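Local coordinates for protein alpha-ketoglutarate-dependent 2,4-dichlorophenoxyacetate dioxygenase (Bradyrhizobium diazoefficiens, PDB 5BKE) that probably acts as a metal- and 2-oxoglutarate-dependent dioxygenase that degrades aryloxyalkanoate herbicides such as 2,4-dichlorophenoxyacetate, at residues E163-E168 with Q196-T201; H169-S174 with S213-K218; F120-A125 with K192-R197. All coordinates share one frame; numbering follows the deposited sequence.

Contact 1: E163-E168 with Q196-T201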
loop_
_atom_site.group_PDB
_atom_site.type_symbol
_atom_site.label_atom_id
_atom_site.label_comp_id
_atom_site.label_asym_id
_atom_site.label_seq_id
_atom_site.Cartn_x
_atom_site.Cartn_y
_atom_site.Cartn_z
ATOM N N GLU C 163 -29.884 3.581 -7.769
ATOM C CA GLU C 163 -29.370 3.214 -9.102
ATOM C C GLU C 163 -30.420 3.135 -10.224
ATOM O O GLU C 163 -30.212 3.701 -11.300
ATOM C CB GLU C 163 -28.513 1.928 -9.024
ATOM C CG GLU C 163 -27.948 1.392 -10.348
ATOM C CD GLU C 163 -26.944 2.318 -11.037
ATOM O OE1 GLU C 163 -26.128 2.973 -10.352
ATOM O OE2 GLU C 163 -26.954 2.385 -12.291
ATOM N N ASP C 164 -31.537 2.458 -9.962
ATOM C CA ASP C 164 -32.550 2.202 -10.999
ATOM C C ASP C 164 -33.825 3.030 -10.841
ATOM O O ASP C 164 -34.787 2.840 -11.590
ATOM C CB ASP C 164 -32.884 0.704 -11.076
ATOM C CG ASP C 164 -31.679 -0.145 -11.473
ATOM O OD1 ASP C 164 -31.189 -0.003 -12.611
ATOM O OD2 ASP C 164 -31.214 -0.948 -10.641
ATOM N N LEU C 165 -33.821 3.963 -9.891
ATOM C CA LEU C 165 -34.985 4.815 -9.651
ATOM C C LEU C 165 -35.292 5.786 -10.804
ATOM O O LEU C 165 -34.386 6.291 -11.483
ATOM C CB LEU C 165 -34.855 5.546 -8.311
ATOM C CG LEU C 165 -34.815 4.689 -7.033
ATOM C CD1 LEU C 165 -34.757 5.582 -5.797
ATOM C CD2 LEU C 165 -35.983 3.709 -6.938
ATOM N N VAL C 166 -36.584 6.002 -11.034
ATOM C CA VAL C 166 -37.066 6.884 -12.096
ATOM C C VAL C 166 -37.916 8.003 -11.477
ATOM O O VAL C 166 -38.781 7.742 -10.626
ATOM C CB VAL C 166 -37.847 6.087 -13.185
ATOM C CG1 VAL C 166 -38.466 7.002 -14.229
ATOM C CG2 VAL C 166 -36.933 5.088 -13.893
ATOM N N CYS C 167 -37.658 9.240 -11.913
ATOM C CA CYS C 167 -38.427 10.420 -11.482
ATOM C C CYS C 167 -39.393 10.903 -12.566
ATOM O O CYS C 167 -39.104 10.791 -13.756
ATOM C CB CYS C 167 -37.487 11.568 -11.097
ATOM S SG CYS C 167 -36.263 11.205 -9.812
ATOM N N GLU C 168 -40.527 11.451 -12.136
ATOM C CA GLU C 168 -41.474 12.133 -13.018
ATOM C C GLU C 168 -41.229 13.641 -12.975
ATOM O O GLU C 168 -41.348 14.267 -11.919
ATOM C CB GLU C 168 -42.922 11.805 -12.630
ATOM C CG GLU C 168 -43.251 10.326 -12.749
ATOM C CD GLU C 168 -44.739 9.991 -12.696
ATOM O OE1 GLU C 168 -45.598 10.899 -12.839
ATOM O OE2 GLU C 168 -45.041 8.785 -12.526
ATOM N N GLN C 196 -37.553 10.311 -16.187
ATOM C CA GLN C 196 -36.098 10.460 -16.277
ATOM C C GLN C 196 -35.458 9.620 -15.193
ATOM O O GLN C 196 -35.985 9.529 -14.081
ATOM C CB GLN C 196 -35.632 11.921 -16.097
ATOM C CG GLN C 196 -36.298 12.979 -16.980
ATOM C CD GLN C 196 -35.732 13.082 -18.396
ATOM O OE1 GLN C 196 -34.818 12.356 -18.782
ATOM N NE2 GLN C 196 -36.278 14.006 -19.171
ATOM N N ARG C 197 -34.318 9.019 -15.518
ATOM C CA ARG C 197 -33.472 8.332 -14.530
ATOM C C ARG C 197 -32.994 9.316 -13.464
ATOM O O ARG C 197 -32.657 10.460 -13.786
ATOM C CB ARG C 197 -32.246 7.719 -15.206
ATOM C CG ARG C 197 -32.523 6.579 -16.175
ATOM C CD ARG C 197 -32.838 5.266 -15.471
ATOM N NE ARG C 197 -31.754 4.795 -14.599
ATOM C CZ ARG C 197 -30.706 4.084 -15.005
ATOM N NH1 ARG C 197 -30.576 3.764 -16.283
ATOM N NH2 ARG C 197 -29.778 3.703 -14.132
ATOM N N LEU C 198 -32.980 8.862 -12.208
ATOM C CA LEU C 198 -32.385 9.612 -11.108
ATOM C C LEU C 198 -30.865 9.622 -11.223
ATOM O O LEU C 198 -30.211 10.591 -10.840
ATOM C CB LEU C 198 -32.824 9.030 -9.757
ATOM C CG LEU C 198 -32.403 9.700 -8.437
ATOM C CD1 LEU C 198 -32.777 11.178 -8.378
ATOM C CD2 LEU C 198 -32.988 8.959 -7.233
ATOM N N VAL C 199 -30.310 8.534 -11.753
ATOM C CA VAL C 199 -28.865 8.405 -11.938
ATOM C C VAL C 199 -28.566 8.290 -13.428
ATOM O O VAL C 199 -29.066 7.376 -14.110
ATOM C CB VAL C 199 -28.288 7.197 -11.164
ATOM C CG1 VAL C 199 -26.777 7.085 -11.380
ATOM C CG2 VAL C 199 -28.606 7.313 -9.679
ATOM N N ARG C 200 -27.762 9.223 -13.930
ATOM C CA ARG C 200 -27.443 9.253 -15.362
ATOM C C ARG C 200 -25.952 9.083 -15.628
ATOM O O ARG C 200 -25.127 9.320 -14.736
ATOM C CB ARG C 200 -28.042 10.492 -16.045
ATOM C CG ARG C 200 -27.402 11.827 -15.692
ATOM C CD ARG C 200 -28.249 13.002 -16.180
ATOM N NE ARG C 200 -28.417 13.059 -17.641
ATOM C CZ ARG C 200 -29.091 14.016 -18.287
ATOM N NH1 ARG C 200 -29.655 15.010 -17.610
ATOM N NH2 ARG C 200 -29.192 13.993 -19.614
ATOM N N THR C 201 -25.619 8.636 -16.838
ATOM C CA THR C 201 -24.225 8.411 -17.232
ATOM C C THR C 201 -23.874 9.286 -18.430
ATOM O O THR C 201 -24.545 9.228 -19.457
ATOM C CB THR C 201 -23.958 6.908 -17.513
ATOM O OG1 THR C 201 -24.132 6.162 -16.302
ATOM C CG2 THR C 201 -22.537 6.669 -18.022
HETATM O O HOH W 1 -31.681 5.864 -12.112
HETATM O O HOH W 2 -28.609 0.702 -13.770
#
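Cys167 and Gln196 face each other as an antiparallel hydrogen-bonded pair, and two backbone bonds join them: Cys167 N to Gln196 O at 2.8 Å and Gln196 N back to Cys167 O. Val166 and Arg197 form the next, non-hydrogen-bonded pair, beside which Val166 CA makes a CA-H...O contact with Gln196 O. A third bond, from Leu198 N to Leu165 O, is nearly straight, with 173° at the hydrogen.

Beyond this ladder the polar contacts pass to the Arg197 side chain, which bends at both chi2 (-76°) and chi3 (-60°). Arg197 NH2 donates to Glu163 O at 2.9 Å, an acceptor that lies close to the guanidinium plane. Arg197 NH2 also forms a long salt bridge of 3.6 Å with Glu163 OE2, the carboxylate being turned steeply against the guanidinium; OE1 of that carboxylate pairs with Lys208. Asp164 adds nearby negative charge but no directed bond to the guanidinium.

Two waters complete the polar network. One is held by four bonds, donating to Glu163 O and Leu165 O and accepting from Arg197 NE and Val199 N, where the second strand is interrupted. The other donates to Glu163 OE2 and Asp164 OD1, with a weak bond from Arg197 NH2.

Apolar contacts gather round Leu198. Leu198 CD1 meets Cys167 SG at 3.8 Å, while Leu198 CD2 lies 4.0 Å from Leu165 CB, the two leucines side by side and pointing the same way. Leu231 and Leu234 of helix 224-238 also touch Leu198.

The arrangement is an antiparallel strand pair at the centre of a four-stranded sheet, with a water and an arginine side chain bridging the strands where regular pairing ends.

Contact 2: H169-S174 with S213-K218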
loop_
_atom_site.group_PDB
_atom_site.type_symbol
_atom_site.label_atom_id
_atom_site.label_comp_id
_atom_site.label_asym_id
_atom_site.label_seq_id
_atom_site.Cartn_x
_atom_site.Cartn_y
_atom_site.Cartn_z
ATOM N N HIS C 169 -40.863 14.206 -14.122
ATOM C CA HIS C 169 -40.567 15.632 -14.228
ATOM C C HIS C 169 -41.699 16.371 -14.950
ATOM O O HIS C 169 -42.156 15.937 -16.016
ATOM C CB HIS C 169 -39.294 15.875 -15.023
ATOM C CG HIS C 169 -38.033 15.415 -14.357
ATOM N ND1 HIS C 169 -37.014 16.284 -14.027
ATOM C CD2 HIS C 169 -37.597 14.177 -14.018
ATOM C CE1 HIS C 169 -36.011 15.601 -13.503
ATOM N NE2 HIS C 169 -36.336 14.320 -13.495
ATOM N N SER C 170 -42.114 17.497 -14.373
ATOM C CA SER C 170 -43.098 18.392 -14.966
ATOM C C SER C 170 -42.910 19.815 -14.449
ATOM O O SER C 170 -42.619 20.016 -13.259
ATOM C CB SER C 170 -44.514 17.922 -14.624
ATOM O OG SER C 170 -45.482 18.846 -15.082
ATOM N N LEU C 171 -43.119 20.794 -15.334
ATOM C CA LEU C 171 -43.220 22.207 -14.928
ATOM C C LEU C 171 -44.284 22.448 -13.858
ATOM O O LEU C 171 -44.155 23.371 -13.052
ATOM C CB LEU C 171 -43.450 23.127 -16.127
ATOM C CG LEU C 171 -42.197 23.493 -16.928
ATOM C CD1 LEU C 171 -42.540 23.914 -18.349
ATOM C CD2 LEU C 171 -41.364 24.565 -16.232
ATOM N N MET C 172 -45.304 21.593 -13.824
ATOM C CA MET C 172 -46.354 21.662 -12.802
ATOM C C MET C 172 -45.851 21.328 -11.389
ATOM O O MET C 172 -46.416 21.804 -10.399
ATOM C CB MET C 172 -47.535 20.760 -13.174
ATOM C CG MET C 172 -48.221 21.103 -14.494
ATOM S SD MET C 172 -49.789 20.227 -14.764
ATOM C CE MET C 172 -49.251 18.578 -15.223
ATOM N N TYR C 173 -44.803 20.505 -11.292
ATOM C CA TYR C 173 -44.209 20.166 -9.987
ATOM C C TYR C 173 -43.365 21.308 -9.407
ATOM O O TYR C 173 -43.506 21.650 -8.226
ATOM C CB TYR C 173 -43.380 18.887 -10.059
ATOM C CG TYR C 173 -44.157 17.587 -10.136
ATOM C CD1 TYR C 173 -45.149 17.276 -9.195
ATOM C CD2 TYR C 173 -43.860 16.632 -11.126
ATOM C CE1 TYR C 173 -45.843 16.071 -9.254
ATOM C CE2 TYR C 173 -44.549 15.423 -11.195
ATOM C CZ TYR C 173 -45.538 15.145 -10.256
ATOM O OH TYR C 173 -46.226 13.949 -10.312
ATOM N N SER C 174 -42.507 21.893 -10.243
ATOM C CA SER C 174 -41.658 23.006 -9.832
ATOM C C SER C 174 -42.459 24.263 -9.497
ATOM O O SER C 174 -42.193 24.906 -8.478
ATOM C CB SER C 174 -40.598 23.310 -10.883
ATOM O OG SER C 174 -41.183 23.584 -12.137
ATOM N N SER C 213 -33.552 17.995 -10.013
ATOM C CA SER C 213 -34.292 19.101 -10.633
ATOM C C SER C 213 -35.569 19.409 -9.872
ATOM O O SER C 213 -36.263 18.492 -9.395
ATOM C CB SER C 213 -34.635 18.780 -12.100
ATOM O OG SER C 213 -35.108 19.929 -12.783
ATOM N N SER C 214 -35.877 20.703 -9.770
ATOM C CA SER C 214 -37.156 21.176 -9.204
ATOM C C SER C 214 -38.390 20.578 -9.911
ATOM O O SER C 214 -39.445 20.429 -9.300
ATOM C CB SER C 214 -37.227 22.701 -9.255
ATOM O OG SER C 214 -37.185 23.149 -10.602
ATOM N N HIS C 215 -38.244 20.237 -11.187
ATOM C CA HIS C 215 -39.336 19.639 -11.970
ATOM C C HIS C 215 -39.706 18.213 -11.524
ATOM O O HIS C 215 -40.839 17.785 -11.714
ATOM C CB HIS C 215 -39.029 19.694 -13.466
ATOM C CG HIS C 215 -38.587 21.046 -13.944
ATOM N ND1 HIS C 215 -39.298 22.202 -13.686
ATOM C CD2 HIS C 215 -37.513 21.425 -14.679
ATOM C CE1 HIS C 215 -38.675 23.232 -14.233
ATOM N NE2 HIS C 215 -37.591 22.787 -14.843
ATOM N N ALA C 216 -38.760 17.506 -10.902
ATOM C CA ALA C 216 -38.998 16.164 -10.362
ATOM C C ALA C 216 -39.839 16.216 -9.081
ATOM O O ALA C 216 -39.387 16.711 -8.028
ATOM C CB ALA C 216 -37.686 15.424 -10.137
ATOM N N GLY C 217 -41.070 15.716 -9.186
ATOM C CA GLY C 217 -42.028 15.787 -8.096
ATOM C C GLY C 217 -42.384 14.469 -7.457
ATOM O O GLY C 217 -43.051 14.451 -6.425
ATOM N N LYS C 218 -41.960 13.364 -8.067
ATOM C CA LYS C 218 -42.092 12.044 -7.441
ATOM C C LYS C 218 -41.108 11.033 -8.027
ATOM O O LYS C 218 -40.606 11.211 -9.141
ATOM C CB LYS C 218 -43.541 11.521 -7.521
ATOM C CG LYS C 218 -43.963 10.972 -8.877
ATOM C CD LYS C 218 -45.331 10.298 -8.822
ATOM C CE LYS C 218 -45.294 8.954 -8.101
ATOM N NZ LYS C 218 -46.665 8.401 -7.934
#
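Ser174 OG and His215 ND1 share a 2.8 Å hydrogen bond in which either could be the donor, the hydroxyl lying at the edge of the imidazole in its plane. Leu171 CD2 comes to 3.6 Å from His215 CE1. On the backbone, Ser170 N donates to His215 O at 3.0 Å from above the carbonyl plane, and His169 CA makes a CA-H...O contact with the same oxygen.

Two CH-pi contacts add to this centre. Ala216 CB sits over the middle of the His169 ring, 3.8 Å from its centroid, whereas Gly217 CA lies over one face of Tyr173, 3.6 Å from the ring centroid and nearer the CG side. Tyr173 meets His215 O with its edge, Tyr173 CD2 approaching to 3.3 Å.

Further out, Ser170 is the N-cap of the helix beginning at Leu171: its OG accepts from Met172 N and is also hydrogen-bonded to Phe191 O. A type I turn from Ser213 to Ala216 presents His215 to this helix start. Ser119 binds both His169 ND1 and Ser213 OG, and Ser214 touches the manganese ligand His115, which places the turn in the second shell of the metal site.

Strand 166-169 thus passes through Ser170 into helix 171-176 beside the edge strand 216-219, and Arg228 of helix 224-238 touches Tyr173 and binds Gly217 O.

Contact 3: F120-A125 with K192-R197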
loop_
_atom_site.group_PDB
_atom_site.type_symbol
_atom_site.label_atom_id
_atom_site.label_comp_id
_atom_site.label_asym_id
_atom_site.label_seq_id
_atom_site.Cartn_x
_atom_site.Cartn_y
_atom_site.Cartn_z
ATOM N N PHE C 120 -38.158 18.464 -17.868
ATOM C CA PHE C 120 -39.568 18.147 -18.186
ATOM C C PHE C 120 -39.813 17.703 -19.642
ATOM O O PHE C 120 -40.961 17.500 -20.033
ATOM C CB PHE C 120 -40.466 19.358 -17.865
ATOM C CG PHE C 120 -40.022 20.631 -18.528
ATOM C CD1 PHE C 120 -40.325 20.886 -19.878
ATOM C CD2 PHE C 120 -39.279 21.581 -17.813
ATOM C CE1 PHE C 120 -39.889 22.060 -20.494
ATOM C CE2 PHE C 120 -38.851 22.764 -18.424
ATOM C CZ PHE C 120 -39.152 23.001 -19.764
ATOM N N ARG C 121 -38.752 17.578 -20.441
ATOM C CA ARG C 121 -38.848 17.092 -21.824
ATOM C C ARG C 121 -38.322 15.667 -21.950
ATOM O O ARG C 121 -37.334 15.324 -21.284
ATOM C CB ARG C 121 -38.056 17.978 -22.785
ATOM C CG ARG C 121 -38.499 19.422 -22.832
ATOM C CD ARG C 121 -37.802 20.140 -23.975
ATOM N NE ARG C 121 -38.056 21.576 -23.902
ATOM C CZ ARG C 121 -39.162 22.180 -24.336
ATOM N NH1 ARG C 121 -40.153 21.482 -24.895
ATOM N NH2 ARG C 121 -39.275 23.497 -24.201
ATOM N N PRO C 122 -38.964 14.832 -22.812
ATOM C CA PRO C 122 -38.499 13.448 -22.977
ATOM C C PRO C 122 -37.024 13.355 -23.406
ATOM O O PRO C 122 -36.312 12.442 -22.970
ATOM C CB PRO C 122 -39.447 12.872 -24.052
ATOM C CG PRO C 122 -40.163 14.045 -24.637
ATOM C CD PRO C 122 -40.233 15.054 -23.534
ATOM N N ILE C 123 -36.582 14.290 -24.246
ATOM C CA ILE C 123 -35.158 14.461 -24.532
ATOM C C ILE C 123 -34.726 15.802 -23.903
ATOM O O ILE C 123 -35.033 16.864 -24.449
ATOM C CB ILE C 123 -34.824 14.364 -26.047
ATOM C CG1 ILE C 123 -35.283 13.007 -26.629
ATOM C CG2 ILE C 123 -33.328 14.514 -26.257
ATOM C CD1 ILE C 123 -35.233 12.882 -28.145
ATOM N N PRO C 124 -34.042 15.759 -22.736
ATOM C CA PRO C 124 -33.697 17.019 -22.068
ATOM C C PRO C 124 -32.516 17.722 -22.735
ATOM O O PRO C 124 -31.735 17.080 -23.439
ATOM C CB PRO C 124 -33.334 16.570 -20.654
ATOM C CG PRO C 124 -32.770 15.190 -20.839
ATOM C CD PRO C 124 -33.538 14.585 -21.986
ATOM N N ALA C 125 -32.397 19.026 -22.497
ATOM C CA ALA C 125 -31.360 19.876 -23.093
ATOM C C ALA C 125 -29.926 19.386 -22.838
ATOM O O ALA C 125 -29.653 18.764 -21.818
ATOM C CB ALA C 125 -31.512 21.294 -22.585
ATOM N N LYS C 192 -47.535 17.636 -19.406
ATOM C CA LYS C 192 -47.710 16.241 -19.005
ATOM C C LYS C 192 -46.349 15.664 -18.562
ATOM O O LYS C 192 -45.375 15.782 -19.310
ATOM C CB LYS C 192 -48.293 15.458 -20.187
ATOM C CG LYS C 192 -48.637 14.002 -19.929
ATOM C CD LYS C 192 -48.901 13.312 -21.264
ATOM C CE LYS C 192 -48.492 11.846 -21.241
ATOM N NZ LYS C 192 -49.463 10.993 -20.501
ATOM N N PRO C 193 -46.283 15.070 -17.345
ATOM C CA PRO C 193 -45.046 14.531 -16.750
ATOM C C PRO C 193 -44.284 13.532 -17.629
ATOM O O PRO C 193 -44.908 12.692 -18.281
ATOM C CB PRO C 193 -45.542 13.844 -15.483
ATOM C CG PRO C 193 -46.733 14.640 -15.095
ATOM C CD PRO C 193 -47.406 14.977 -16.396
ATOM N N VAL C 194 -42.953 13.665 -17.656
ATOM C CA VAL C 194 -42.060 12.731 -18.346
ATOM C C VAL C 194 -41.161 11.976 -17.356
ATOM O O VAL C 194 -40.930 12.433 -16.224
ATOM C CB VAL C 194 -41.197 13.403 -19.453
ATOM C CG1 VAL C 194 -42.065 14.164 -20.450
ATOM C CG2 VAL C 194 -40.117 14.298 -18.859
ATOM N N LEU C 195 -40.678 10.817 -17.792
ATOM C CA LEU C 195 -39.817 9.964 -16.974
ATOM C C LEU C 195 -38.356 10.271 -17.252
ATOM O O LEU C 195 -37.979 10.507 -18.401
ATOM C CB LEU C 195 -40.109 8.472 -17.218
ATOM C CG LEU C 195 -41.525 7.916 -16.946
ATOM C CD1 LEU C 195 -41.591 6.422 -17.251
ATOM C CD2 LEU C 195 -42.022 8.196 -15.533
ATOM N N GLN C 196 -37.553 10.311 -16.187
ATOM C CA GLN C 196 -36.098 10.460 -16.277
ATOM C C GLN C 196 -35.458 9.620 -15.193
ATOM O O GLN C 196 -35.985 9.529 -14.081
ATOM C CB GLN C 196 -35.632 11.921 -16.097
ATOM C CG GLN C 196 -36.298 12.979 -16.980
ATOM C CD GLN C 196 -35.732 13.082 -18.396
ATOM O OE1 GLN C 196 -34.818 12.356 -18.782
ATOM N NE2 GLN C 196 -36.278 14.006 -19.171
ATOM N N ARG C 197 -34.318 9.019 -15.518
ATOM C CA ARG C 197 -33.472 8.332 -14.530
ATOM C C ARG C 197 -32.994 9.316 -13.464
ATOM O O ARG C 197 -32.657 10.460 -13.786
ATOM C CB ARG C 197 -32.246 7.719 -15.206
ATOM C CG ARG C 197 -32.523 6.579 -16.175
ATOM C CD ARG C 197 -32.838 5.266 -15.471
ATOM N NE ARG C 197 -31.754 4.795 -14.599
ATOM C CZ ARG C 197 -30.706 4.084 -15.005
ATOM N NH1 ARG C 197 -30.576 3.764 -16.283
ATOM N NH2 ARG C 197 -29.778 3.703 -14.132
HETATM O O HOH W 3 -43.333 17.605 -18.553
HETATM O O HOH W 4 -35.645 10.651 -20.928
#
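Val194 meets the backbone of Phe120 with both of its methyl groups. Val194 CG2 lies 3.5 Å from Phe120 C, and Val194 CG1 is as near to Phe120 O. Val194 CG1 also reaches Pro122 CD at 3.7 Å, the valine and proline side chains crossing at about a right angle. With CG1 anti to the carbonyl carbon (chi1 -54°), that methyl is placed by Phe120 O and Pro122 CD. Beside it a water lies 2.8 Å from both Phe120 O and Lys192 O, spanning the two segments next to the valine.

Gln196 makes the polar half of the contact. Its chain bends at chi2 (-81°), and the amide comes tip to tip with the Pro124 ring, Pro124 CD lying 4.0 Å from Gln196 NE2. Gln196 NE2 lies 2.7 Å from Arg121 O and is hydrogen-bonded to Ser119 O, just before the loop segment. Gln196 OE1 is hydrogen-bonded to Thr288 OG1 and also faces a water, 2.9 Å away, that lies near Pro122 O. Partners at both OE1 and NE2 would restrict rotation of the Gln196 amide and help satisfy a buried polar group.

Phe120 contributes mainly its backbone here. Its CB is directed away from the strand, and its ring meets that of His215 edge-to-face; Arg121, whose CB is also directed away, binds Arg69 O and Ser118 OG.

The loop carrying these residues follows directly on His115 and Asp117, which with His264 bind the manganese ion. The contact therefore sets the face of the sheet that carries Val194 and Gln196 against the chain just after the HxD part of the facial triad of two histidines and one carboxylate, the metal site characteristic of 2-oxoglutarate-dependent dioxygenases with a cupin-type core.

Overall arrangement
From the N terminus, the loop 120-125, just past the metal ligands His115 and Asp117, comes first; contact 3 closes a long excursion by bringing 192-197 back to it. Within that excursion lie 163-168 and 169-174, which are consecutive. Contact 1 pairs the former with 196-201, so that it ends on the same strand as contact 3 and shares Gln196 and Arg197 with it. Contact 2 takes 169-174 on to 213-218, crossing both others along the chain. Together they tie strands 194-201, 166-169 and 216-219 of one antiparallel sheet to helix 171-176 and to the loop beside the manganese site.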